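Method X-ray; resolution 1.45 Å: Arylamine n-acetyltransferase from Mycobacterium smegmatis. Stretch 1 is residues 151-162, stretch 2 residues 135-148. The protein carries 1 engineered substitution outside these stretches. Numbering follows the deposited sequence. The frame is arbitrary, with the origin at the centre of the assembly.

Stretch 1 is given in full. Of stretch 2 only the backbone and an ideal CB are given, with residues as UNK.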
# COMPACT_ATOMS: atom_id res chain seq x y z
N GLN A 151 -25.20 -4.43 10.44
CA GLN A 151 -23.87 -4.99 10.23
C GLN A 151 -23.84 -5.80 8.94
O GLN A 151 -24.87 -6.34 8.48
CB GLN A 151 -23.43 -5.84 11.43
CG GLN A 151 -23.43 -5.10 12.80
CD GLN A 151 -22.49 -3.88 12.85
OE1 GLN A 151 -21.49 -3.79 12.13
NE2 GLN A 151 -22.80 -2.94 13.75
N THR A 152 -22.65 -5.86 8.34
CA THR A 152 -22.37 -6.65 7.15
C THR A 152 -21.06 -7.42 7.37
O THR A 152 -20.48 -7.38 8.47
CB THR A 152 -22.22 -5.75 5.88
OG1 THR A 152 -20.98 -5.03 5.93
CG2 THR A 152 -23.40 -4.77 5.78
N ARG A 153 -20.57 -8.09 6.32
CA ARG A 153 -19.26 -8.76 6.38
C ARG A 153 -18.11 -7.77 6.57
O ARG A 153 -17.00 -8.16 6.96
CB ARG A 153 -18.98 -9.61 5.13
CG ARG A 153 -19.92 -10.77 4.89
CD ARG A 153 -19.37 -11.71 3.82
NE ARG A 153 -19.08 -11.03 2.55
CZ ARG A 153 -17.91 -11.07 1.91
NH1 ARG A 153 -16.87 -11.75 2.38
NH2 ARG A 153 -17.78 -10.42 0.76
N HIS A 154 -18.37 -6.49 6.29
CA HIS A 154 -17.37 -5.43 6.40
C HIS A 154 -17.92 -4.33 7.31
O HIS A 154 -18.10 -4.59 8.51
CB HIS A 154 -16.93 -4.94 5.01
CG HIS A 154 -16.35 -6.04 4.16
ND1 HIS A 154 -15.01 -6.13 3.85
CD2 HIS A 154 -16.94 -7.13 3.62
CE1 HIS A 154 -14.81 -7.21 3.12
NE2 HIS A 154 -15.96 -7.84 2.96
N GLU A 155 -18.20 -3.15 6.77
CA GLU A 155 -18.61 -1.99 7.59
C GLU A 155 -20.11 -2.02 7.83
O GLU A 155 -20.86 -2.67 7.10
CB GLU A 155 -18.29 -0.65 6.88
CG GLU A 155 -16.91 -0.52 6.32
CD GLU A 155 -16.80 -1.00 4.88
OE1 GLU A 155 -17.61 -1.84 4.44
OE2 GLU A 155 -15.86 -0.55 4.20
N PRO A 156 -20.57 -1.30 8.87
CA PRO A 156 -22.01 -1.08 9.01
C PRO A 156 -22.59 -0.25 7.85
O PRO A 156 -21.93 0.67 7.34
CB PRO A 156 -22.13 -0.29 10.31
CG PRO A 156 -20.82 -0.41 10.99
CD PRO A 156 -19.79 -0.72 9.98
N TYR A 157 -23.81 -0.60 7.44
CA TYR A 157 -24.56 0.19 6.46
C TYR A 157 -25.91 0.58 7.06
O TYR A 157 -26.33 0.01 8.06
CB TYR A 157 -24.80 -0.58 5.15
CG TYR A 157 -23.61 -0.66 4.20
CD1 TYR A 157 -22.41 -1.26 4.59
CD2 TYR A 157 -23.71 -0.15 2.90
CE1 TYR A 157 -21.32 -1.34 3.71
CE2 TYR A 157 -22.64 -0.25 2.01
CZ TYR A 157 -21.45 -0.83 2.42
OH TYR A 157 -20.39 -0.93 1.56
N ARG A 158 -26.58 1.54 6.44
CA ARG A 158 -27.89 2.00 6.93
C ARG A 158 -28.77 2.51 5.79
O ARG A 158 -28.31 3.29 4.93
CB ARG A 158 -27.71 3.11 7.98
CG ARG A 158 -29.01 3.51 8.67
CD ARG A 158 -28.82 4.69 9.59
NE ARG A 158 -30.06 5.02 10.29
CZ ARG A 158 -30.42 6.24 10.67
NH1 ARG A 158 -29.64 7.28 10.43
NH2 ARG A 158 -31.57 6.43 11.29
N LEU A 159 -30.03 2.07 5.79
CA LEU A 159 -31.04 2.66 4.91
C LEU A 159 -31.85 3.67 5.70
O LEU A 159 -32.24 3.42 6.85
CB LEU A 159 -31.97 1.58 4.35
CG LEU A 159 -31.39 0.68 3.26
CD1 LEU A 159 -32.24 -0.57 3.06
CD2 LEU A 159 -31.23 1.45 1.94
N THR A 160 -32.09 4.82 5.09
CA THR A 160 -33.06 5.79 5.60
C THR A 160 -34.00 6.12 4.45
O THR A 160 -33.70 5.84 3.29
CB THR A 160 -32.38 7.06 6.13
OG1 THR A 160 -31.51 7.61 5.13
CG2 THR A 160 -31.58 6.77 7.39
N ARG A 161 -35.16 6.68 4.76
CA ARG A 161 -36.06 7.06 3.69
C ARG A 161 -36.87 8.31 3.98
O ARG A 161 -37.18 8.62 5.15
CB ARG A 161 -36.99 5.90 3.31
CG ARG A 161 -38.11 5.60 4.30
CD ARG A 161 -38.97 4.44 3.84
NE ARG A 161 -40.01 4.11 4.81
CZ ARG A 161 -41.19 4.74 4.90
NH1 ARG A 161 -41.48 5.75 4.09
NH2 ARG A 161 -42.06 4.36 5.82
N HIS A 162 -37.17 9.04 2.91
CA HIS A 162 -38.17 10.09 2.91
C HIS A 162 -39.20 9.62 1.90
O HIS A 162 -38.90 9.57 0.70
CB HIS A 162 -37.55 11.39 2.43
CG HIS A 162 -36.73 12.10 3.46
ND1 HIS A 162 -36.25 13.38 3.28
CD2 HIS A 162 -36.34 11.72 4.70
CE1 HIS A 162 -35.58 13.75 4.36
NE2 HIS A 162 -35.62 12.76 5.24
N UNK A 135 -15.97 -0.78 -5.49
CA UNK A 135 -15.17 -1.00 -4.27
C UNK A 135 -15.93 -0.91 -2.95
O UNK A 135 -15.57 -1.60 -2.00
CB UNK A 135 -14.03 0.02 -4.23
N UNK A 136 -16.96 -0.05 -2.90
CA UNK A 136 -17.75 0.15 -1.69
C UNK A 136 -19.10 -0.59 -1.74
O UNK A 136 -20.02 -0.27 -0.99
CB UNK A 136 -17.99 1.65 -1.47
N UNK A 137 -19.21 -1.59 -2.61
CA UNK A 137 -20.48 -2.32 -2.74
C UNK A 137 -20.81 -3.11 -1.48
O UNK A 137 -19.89 -3.55 -0.74
CB UNK A 137 -20.43 -3.27 -3.94
N UNK A 138 -22.10 -3.29 -1.23
CA UNK A 138 -22.54 -4.16 -0.13
C UNK A 138 -21.98 -5.56 -0.25
O UNK A 138 -21.98 -6.15 -1.33
CB UNK A 138 -24.07 -4.23 -0.08
N UNK A 139 -21.49 -6.09 0.88
CA UNK A 139 -20.89 -7.41 0.91
C UNK A 139 -21.75 -8.43 1.65
O UNK A 139 -21.35 -9.59 1.84
CB UNK A 139 -19.51 -7.33 1.56
N UNK A 140 -22.95 -7.99 2.03
CA UNK A 140 -24.00 -8.86 2.56
C UNK A 140 -25.31 -8.36 1.99
O UNK A 140 -25.42 -7.18 1.67
CB UNK A 140 -24.02 -8.87 4.09
N UNK A 141 -26.33 -9.23 1.92
CA UNK A 141 -27.67 -8.70 1.76
C UNK A 141 -28.06 -8.01 3.06
O UNK A 141 -27.62 -8.44 4.14
CB UNK A 141 -28.67 -9.80 1.39
N UNK A 142 -28.84 -6.93 2.99
CA UNK A 142 -29.35 -6.30 4.21
C UNK A 142 -30.86 -6.20 4.10
O UNK A 142 -31.41 -6.29 3.01
CB UNK A 142 -28.73 -4.92 4.43
N UNK A 143 -31.53 -6.05 5.24
CA UNK A 143 -32.99 -5.91 5.21
C UNK A 143 -33.35 -4.60 4.54
O UNK A 143 -32.80 -3.56 4.87
CB UNK A 143 -33.58 -5.97 6.62
N UNK A 144 -34.26 -4.62 3.58
CA UNK A 144 -34.71 -3.40 2.92
C UNK A 144 -35.74 -2.76 3.87
O UNK A 144 -36.96 -2.90 3.73
CB UNK A 144 -35.30 -3.68 1.54
N UNK A 145 -35.20 -2.12 4.86
CA UNK A 145 -35.92 -1.54 5.96
C UNK A 145 -35.20 -0.28 6.41
O UNK A 145 -34.02 -0.33 6.79
CB UNK A 145 -36.06 -2.54 7.11
N UNK A 146 -35.89 0.85 6.35
CA UNK A 146 -35.29 2.09 6.77
C UNK A 146 -35.22 2.21 8.27
O UNK A 146 -36.14 1.83 8.99
CB UNK A 146 -36.07 3.27 6.19
N UNK A 147 -34.11 2.77 8.75
CA UNK A 147 -33.94 3.06 10.17
C UNK A 147 -32.71 2.46 10.83
O UNK A 147 -31.80 3.20 11.22
CB UNK A 147 -35.18 2.57 10.92
N UNK A 148 -32.68 1.13 10.97
CA UNK A 148 -31.58 0.53 11.75
C UNK A 148 -30.23 0.51 11.04
O UNK A 148 -30.14 0.34 9.82
CB UNK A 148 -31.95 -0.91 12.13

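Positions 135 to 148 run past stretch 1 as a loop with a short strand. At 135 the ideal CB has nothing of stretch 1 within 5.5 Å, so stretch 1 sets no preference; the residue is Gly-135. At 136 CA-to-CB points sideways, with the ideal CB 4.6 Å from Tyr-157 OH and the Glu-155 carboxylate farther along. A longer polar side chain would suit, and Gln-136 extends between the two; its backbone O accepts a hydrogen bond from Tyr-157 OH (2.7 Å), whatever the side chain. Position 137 points away and is unconstrained from this side; it is Thr-137.

At 138 the bond again runs sideways, but the ideal CB stands over the face of the Tyr-157 ring, 4.7 Å from CE2. A branched or long apolar side chain could cover it. Leu-138 does so, its CD2 sitting over the face of the Tyr-157 ring, 3.5 Å from the centroid, in a CH-pi contact.

Position 139 points toward stretch 1 and is crowded: its ideal CB is 3.3 Å from His-154 CD2 and 3.6 Å from Arg-153 NH2. A small side chain, polar or not, is favoured. The residue is Thr-139. Its backbone is tied to stretch 1 through both polar atoms, with O accepting from Arg-153 NE (2.8 Å) and N donating to a water that in turn donates to Thr-152 OG1.

At 140 the ideal CB faces Thr-152 CB at 4.0 Å and Arg-153 N at 4.2 Å. That amide invites a short acceptor, such as serine, threonine or aspartate. Ser-140 OG accepts from Arg-153 N at 2.9 Å.

Position 141 points away, and its phi of -70° is compatible with proline, among others; it is Pro-141. Position 142 turns back toward Thr-152 CG2 and the Leu-159 side chain, a setting for an aliphatic residue. Ile-142 meets both, CG2 lying 4.0 Å from Thr-152 CG2 and CD1 4.1 Å from Leu-159 CD1.

Position 143 points sideways with no nearby partner, and 145 points away; polar residues fit both. Arg-143 and Glu-145 form a salt bridge (NE to OE2, 2.8 Å). Between them, 144 also points away, yet the ideal CB of 144 is 4.6 Å from Leu-159 CD1, within reach of an apolar chain; Leu-144 CD1 bends back to 3.3 Å from Leu-159 CD1.

At 146 the ideal CB is already 3.6 Å from Arg-161 CG, favouring a small residue: Ala-146. At 147, phi/psi of 125/-69° would jam a CB against the preceding carbonyl, calling for glycine. Gly-147 N donates to Leu-159 O (2.7 Å), and its O accepts from Arg-158 NE (2.7 Å). Position 148 points away, with phi -74° permitting proline; Pro-148 O accepts from a water bound to Leu-159 N.

Stretch 2 (135-148) GQTLTSPIRLEAGP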
# COMPACT_ATOMS: atom_id res chain seq x y z
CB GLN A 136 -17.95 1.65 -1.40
CG GLN A 136 -18.38 1.99 0.03
CD GLN A 136 -17.42 1.46 1.09
OE1 GLN A 136 -17.80 0.61 1.94
NE2 GLN A 136 -16.20 1.92 1.05
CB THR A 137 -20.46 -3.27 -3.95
OG1 THR A 137 -21.81 -3.50 -4.40
CG2 THR A 137 -19.76 -4.60 -3.63
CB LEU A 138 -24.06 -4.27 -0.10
CG LEU A 138 -24.84 -3.21 0.68
CD1 LEU A 138 -26.33 -3.31 0.38
CD2 LEU A 138 -24.62 -3.36 2.18
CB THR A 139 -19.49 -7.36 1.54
OG1 THR A 139 -19.58 -6.91 2.90
CG2 THR A 139 -18.57 -6.43 0.70
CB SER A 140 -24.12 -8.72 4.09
OG SER A 140 -22.90 -8.98 4.75
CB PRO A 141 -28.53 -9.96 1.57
CG PRO A 141 -27.77 -11.04 2.23
CD PRO A 141 -26.31 -10.70 2.07
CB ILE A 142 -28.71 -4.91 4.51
CG1 ILE A 142 -29.11 -3.86 3.45
CG2 ILE A 142 -27.19 -5.02 4.65
CD1 ILE A 142 -28.67 -2.44 3.77
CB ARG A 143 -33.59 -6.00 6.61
CG ARG A 143 -33.29 -7.30 7.34
CD ARG A 143 -34.15 -7.49 8.58
NE ARG A 143 -34.18 -6.27 9.39
CZ ARG A 143 -33.20 -5.88 10.21
NH1 ARG A 143 -32.10 -6.61 10.33
NH2 ARG A 143 -33.32 -4.76 10.90
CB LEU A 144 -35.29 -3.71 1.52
CG LEU A 144 -35.50 -2.53 0.56
CD1 LEU A 144 -34.80 -1.28 1.09
CD2 LEU A 144 -34.97 -2.87 -0.82
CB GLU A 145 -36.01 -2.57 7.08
CG GLU A 145 -36.79 -2.15 8.31
CD GLU A 145 -36.46 -2.97 9.56
OE1 GLU A 145 -36.79 -2.49 10.67
OE2 GLU A 145 -35.89 -4.06 9.42
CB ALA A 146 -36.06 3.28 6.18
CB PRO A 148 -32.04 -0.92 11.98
CG PRO A 148 -33.45 -1.01 11.48
CD PRO A 148 -33.63 0.11 10.50
O HOH W 1 -20.64 -4.45 3.08
O HOH W 2 -31.35 0.03 7.46
O HOH W 3 -38.58 1.02 5.49
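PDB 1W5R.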